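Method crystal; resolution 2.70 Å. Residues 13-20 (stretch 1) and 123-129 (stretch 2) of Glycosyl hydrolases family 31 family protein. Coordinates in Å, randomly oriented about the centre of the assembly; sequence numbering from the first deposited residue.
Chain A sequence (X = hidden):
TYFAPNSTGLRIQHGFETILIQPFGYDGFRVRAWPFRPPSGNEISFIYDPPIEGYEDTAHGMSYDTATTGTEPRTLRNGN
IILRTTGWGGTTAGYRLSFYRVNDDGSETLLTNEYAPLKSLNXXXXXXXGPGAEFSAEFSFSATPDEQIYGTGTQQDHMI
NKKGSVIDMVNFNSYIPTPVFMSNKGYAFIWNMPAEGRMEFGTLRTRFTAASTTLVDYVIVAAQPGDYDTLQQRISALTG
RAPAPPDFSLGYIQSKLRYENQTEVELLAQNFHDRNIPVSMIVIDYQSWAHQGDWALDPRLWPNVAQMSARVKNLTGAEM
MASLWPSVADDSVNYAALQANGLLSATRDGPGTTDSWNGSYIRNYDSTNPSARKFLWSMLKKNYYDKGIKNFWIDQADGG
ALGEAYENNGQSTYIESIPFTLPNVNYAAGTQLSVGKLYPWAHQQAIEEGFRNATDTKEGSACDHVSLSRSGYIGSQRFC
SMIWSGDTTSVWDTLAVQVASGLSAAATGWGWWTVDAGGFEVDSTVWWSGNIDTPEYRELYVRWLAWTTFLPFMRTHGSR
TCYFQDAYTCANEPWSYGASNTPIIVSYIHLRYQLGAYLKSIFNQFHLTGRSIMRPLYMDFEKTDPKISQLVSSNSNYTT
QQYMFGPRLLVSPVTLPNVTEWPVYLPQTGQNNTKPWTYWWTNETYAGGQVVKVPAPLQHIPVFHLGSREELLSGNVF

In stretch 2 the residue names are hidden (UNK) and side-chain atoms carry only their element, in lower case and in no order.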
# COMPACT_ATOMS: atom_id res chain seq x y z
N GLN A 13 15.04 -12.93 22.55
CA GLN A 13 14.13 -13.47 21.55
C GLN A 13 12.72 -13.40 22.13
O GLN A 13 12.30 -14.27 22.89
CB GLN A 13 14.52 -14.90 21.18
CG GLN A 13 13.78 -15.44 19.97
CD GLN A 13 14.05 -14.63 18.71
OE1 GLN A 13 15.21 -14.36 18.38
NE2 GLN A 13 12.99 -14.23 18.02
N HIS A 14 11.99 -12.35 21.77
CA HIS A 14 10.65 -12.09 22.30
C HIS A 14 9.65 -12.36 21.18
O HIS A 14 9.28 -11.46 20.43
CB HIS A 14 10.55 -10.65 22.81
CG HIS A 14 9.20 -10.30 23.35
ND1 HIS A 14 8.52 -9.16 22.98
CD2 HIS A 14 8.40 -10.94 24.23
CE1 HIS A 14 7.37 -9.10 23.62
NE2 HIS A 14 7.26 -10.18 24.38
N GLY A 15 9.21 -13.61 21.08
CA GLY A 15 8.39 -13.99 19.95
C GLY A 15 9.18 -13.87 18.67
O GLY A 15 10.32 -14.35 18.57
N PHE A 16 8.60 -13.21 17.67
CA PHE A 16 9.27 -13.05 16.39
C PHE A 16 10.22 -11.86 16.35
O PHE A 16 10.95 -11.70 15.37
CB PHE A 16 8.25 -12.92 15.26
CG PHE A 16 7.25 -11.82 15.46
CD1 PHE A 16 7.56 -10.51 15.15
CD2 PHE A 16 5.97 -12.10 15.93
CE1 PHE A 16 6.64 -9.50 15.33
CE2 PHE A 16 5.04 -11.10 16.10
CZ PHE A 16 5.38 -9.80 15.80
N GLU A 17 10.24 -11.01 17.38
CA GLU A 17 11.10 -9.84 17.40
C GLU A 17 12.35 -10.13 18.23
O GLU A 17 12.29 -10.78 19.27
CB GLU A 17 10.37 -8.61 17.95
CG GLU A 17 10.06 -8.64 19.43
CD GLU A 17 9.77 -7.26 20.00
OE1 GLU A 17 10.22 -6.26 19.40
OE2 GLU A 17 9.09 -7.19 21.05
N THR A 18 13.49 -9.64 17.73
CA THR A 18 14.78 -9.79 18.40
C THR A 18 15.25 -8.42 18.87
O THR A 18 15.25 -7.46 18.09
CB THR A 18 15.81 -10.42 17.47
OG1 THR A 18 15.31 -11.67 16.97
CG2 THR A 18 17.12 -10.65 18.20
N ILE A 19 15.67 -8.33 20.13
CA ILE A 19 16.17 -7.08 20.71
C ILE A 19 17.61 -7.32 21.15
O ILE A 19 17.88 -8.21 21.96
CB ILE A 19 15.31 -6.60 21.89
CG1 ILE A 19 13.85 -6.44 21.48
CG2 ILE A 19 15.86 -5.29 22.43
CD1 ILE A 19 12.98 -7.63 21.84
N LEU A 20 18.53 -6.51 20.61
CA LEU A 20 19.95 -6.61 20.92
C LEU A 20 20.37 -5.34 21.66
O LEU A 20 20.46 -4.27 21.05
CB LEU A 20 20.77 -6.82 19.65
CG LEU A 20 22.29 -6.81 19.81
CD1 LEU A 20 22.74 -7.96 20.69
CD2 LEU A 20 22.98 -6.87 18.45
N UNK A 123 4.86 -1.13 23.45
CA UNK A 123 5.88 -0.08 23.31
C UNK A 123 6.82 -0.28 22.12
O UNK A 123 7.57 0.65 21.79
c UNK A 123 6.41 -1.55 25.13
c UNK A 123 5.02 -1.91 24.68
c UNK A 123 6.65 -0.16 24.64
N UNK A 124 6.80 -1.44 21.48
CA UNK A 124 7.54 -1.69 20.24
C UNK A 124 6.52 -2.18 19.22
O UNK A 124 6.33 -3.39 19.05
c UNK A 124 9.68 -2.29 21.52
n UNK A 124 11.03 -4.22 24.16
c UNK A 124 10.90 -3.21 21.53
c UNK A 124 8.67 -2.71 20.45
c UNK A 124 10.64 -5.02 23.18
n UNK A 124 10.57 -4.57 21.93
n UNK A 124 10.32 -6.28 23.45
N UNK A 125 5.86 -1.25 18.55
CA UNK A 125 4.75 -1.55 17.65
C UNK A 125 5.24 -1.61 16.21
O UNK A 125 5.91 -0.70 15.74
c UNK A 125 0.15 -1.92 17.42
c UNK A 125 2.03 -0.63 15.86
c UNK A 125 -0.12 -1.64 16.10
c UNK A 125 1.37 -1.55 17.96
c UNK A 125 2.32 -0.90 17.19
o UNK A 125 -1.33 -2.02 15.55
c UNK A 125 0.81 -1.00 15.31
c UNK A 125 3.65 -0.49 17.79
N UNK A 126 4.89 -2.70 15.52
CA UNK A 126 5.27 -2.91 14.13
C UNK A 126 4.02 -2.99 13.27
O UNK A 126 2.99 -3.53 13.69
c UNK A 126 7.31 -4.23 14.87
c UNK A 126 7.33 -5.04 15.99
c UNK A 126 9.55 -3.52 15.42
o UNK A 126 10.64 -4.39 17.36
c UNK A 126 9.54 -4.33 16.53
c UNK A 126 8.43 -5.10 16.82
c UNK A 126 6.11 -4.18 13.96
c UNK A 126 8.44 -3.47 14.59
N UNK A 127 4.11 -2.46 12.05
CA UNK A 127 2.98 -2.41 11.13
C UNK A 127 3.50 -2.54 9.71
O UNK A 127 4.45 -1.84 9.34
c UNK A 127 -0.79 -0.30 8.34
c UNK A 127 2.20 -1.11 11.32
c UNK A 127 -0.08 -1.48 10.30
c UNK A 127 -1.05 -1.22 9.34
o UNK A 127 -1.74 -0.04 7.38
c UNK A 127 1.15 -0.84 10.27
c UNK A 127 1.38 0.08 9.25
c UNK A 127 0.42 0.35 8.29
N UNK A 128 2.88 -3.41 8.92
CA UNK A 128 3.31 -3.68 7.55
C UNK A 128 2.33 -3.07 6.57
O UNK A 128 1.23 -3.61 6.38
c UNK A 128 4.84 -6.30 9.24
c UNK A 128 5.91 -5.90 7.32
n UNK A 128 6.80 -6.48 8.18
c UNK A 128 3.45 -5.18 7.31
c UNK A 128 4.45 -7.02 11.49
c UNK A 128 5.78 -7.44 11.59
c UNK A 128 4.69 -5.77 7.91
c UNK A 128 3.97 -6.45 10.32
c UNK A 128 6.65 -7.31 10.55
c UNK A 128 6.17 -6.73 9.37
N UNK A 129 2.66 -1.95 5.93
CA UNK A 129 1.71 -1.29 5.03
C UNK A 129 1.77 -1.81 3.60
O UNK A 129 0.80 -1.69 2.85
c UNK A 129 2.12 0.18 5.11
c UNK A 129 3.61 0.11 5.32
c UNK A 129 3.88 -1.14 6.13

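Position 123 carries three side-chain carbons, and one of them lies within bonding distance of the backbone N, so the chain closes on itself in a five-membered ring. That closure identifies Pro 123. It stands outside the strand that follows and makes no contact with stretch 1.

At position 124 the side chain is long and unbranched through three carbons and a nitrogen, then ends in a carbon bearing two further nitrogens. This planar, three-nitrogen terminus belongs to arginine. The CA-to-CB bond points toward stretch 1, and the terminus reaches the carboxylate of Glu 17, as expected of a cationic group. In Arg 124, NH2 lies 2.8 Å from Glu 17 OE2, and NE donates to Glu 17 OE1 at 3.1 Å; a second bond from NE to Glu 17 OE2, also 3.1 Å, is weak. Together these form a salt bridge in which the carboxylate meets the edge of the guanidinium. One face of the same group is covered by Ile 19, whose CD1 approaches Arg 124 NH2 to 3.4 Å.

Position 125 has one carbon leading to a six-carbon ring with a single oxygen, eight side-chain atoms in all. A phenol of this kind is tyrosine. The CA-to-CB bond of Tyr 125 points away from stretch 1, and its ring touches nothing there.

The same inventory recurs at position 126, seven carbons and one oxygen, but here CA-to-CB points toward stretch 1. The oxygen on the ring excludes a plain phenyl group; it lies 2.8 Å from Glu 17 OE1, a distance that fits a hydroxyl donor. This is Tyr 126, with OH donating to the carboxylate, which sits at the edge of the phenol ring.

Position 127 again shows a six-carbon ring bearing one oxygen, attached through one carbon. Tyr 127 is the third tyrosine in succession; its side chain is out of reach of stretch 1.

Position 128 has a larger group, ten side-chain atoms: one carbon, then fused five- and six-membered rings holding eight carbons and one nitrogen. Only an indole matches, so the residue is Trp 128. Its CH2 comes within 4.4 Å of Phe 16 CE1, an apolar contact made at the edge of the indole.

Position 129 again has three carbons closing a ring onto the backbone N, and is Pro 129; it lies beyond reach of stretch 1.

The contact centres on Glu 17. Glu 17 OE1 accepts from both Tyr 126 OH and Arg 124 NE, while Glu 17 OE2 accepts from Arg 124 NH2 and, within its own stretch, from His 14 ND1 at 2.8 Å. The type II' turn from His 14 to Glu 17 brings these two residues together, so the imidazole can help to hold the carboxylate that receives the arginine. Ile 19 covers the guanidinium, and Phe 16 with Trp 128 adds a looser apolar contact. The link is made by side chains, across strands whose axes approach no closer than 10.7 Å.

Stretch 2, residues 123-129: PRYYYWP
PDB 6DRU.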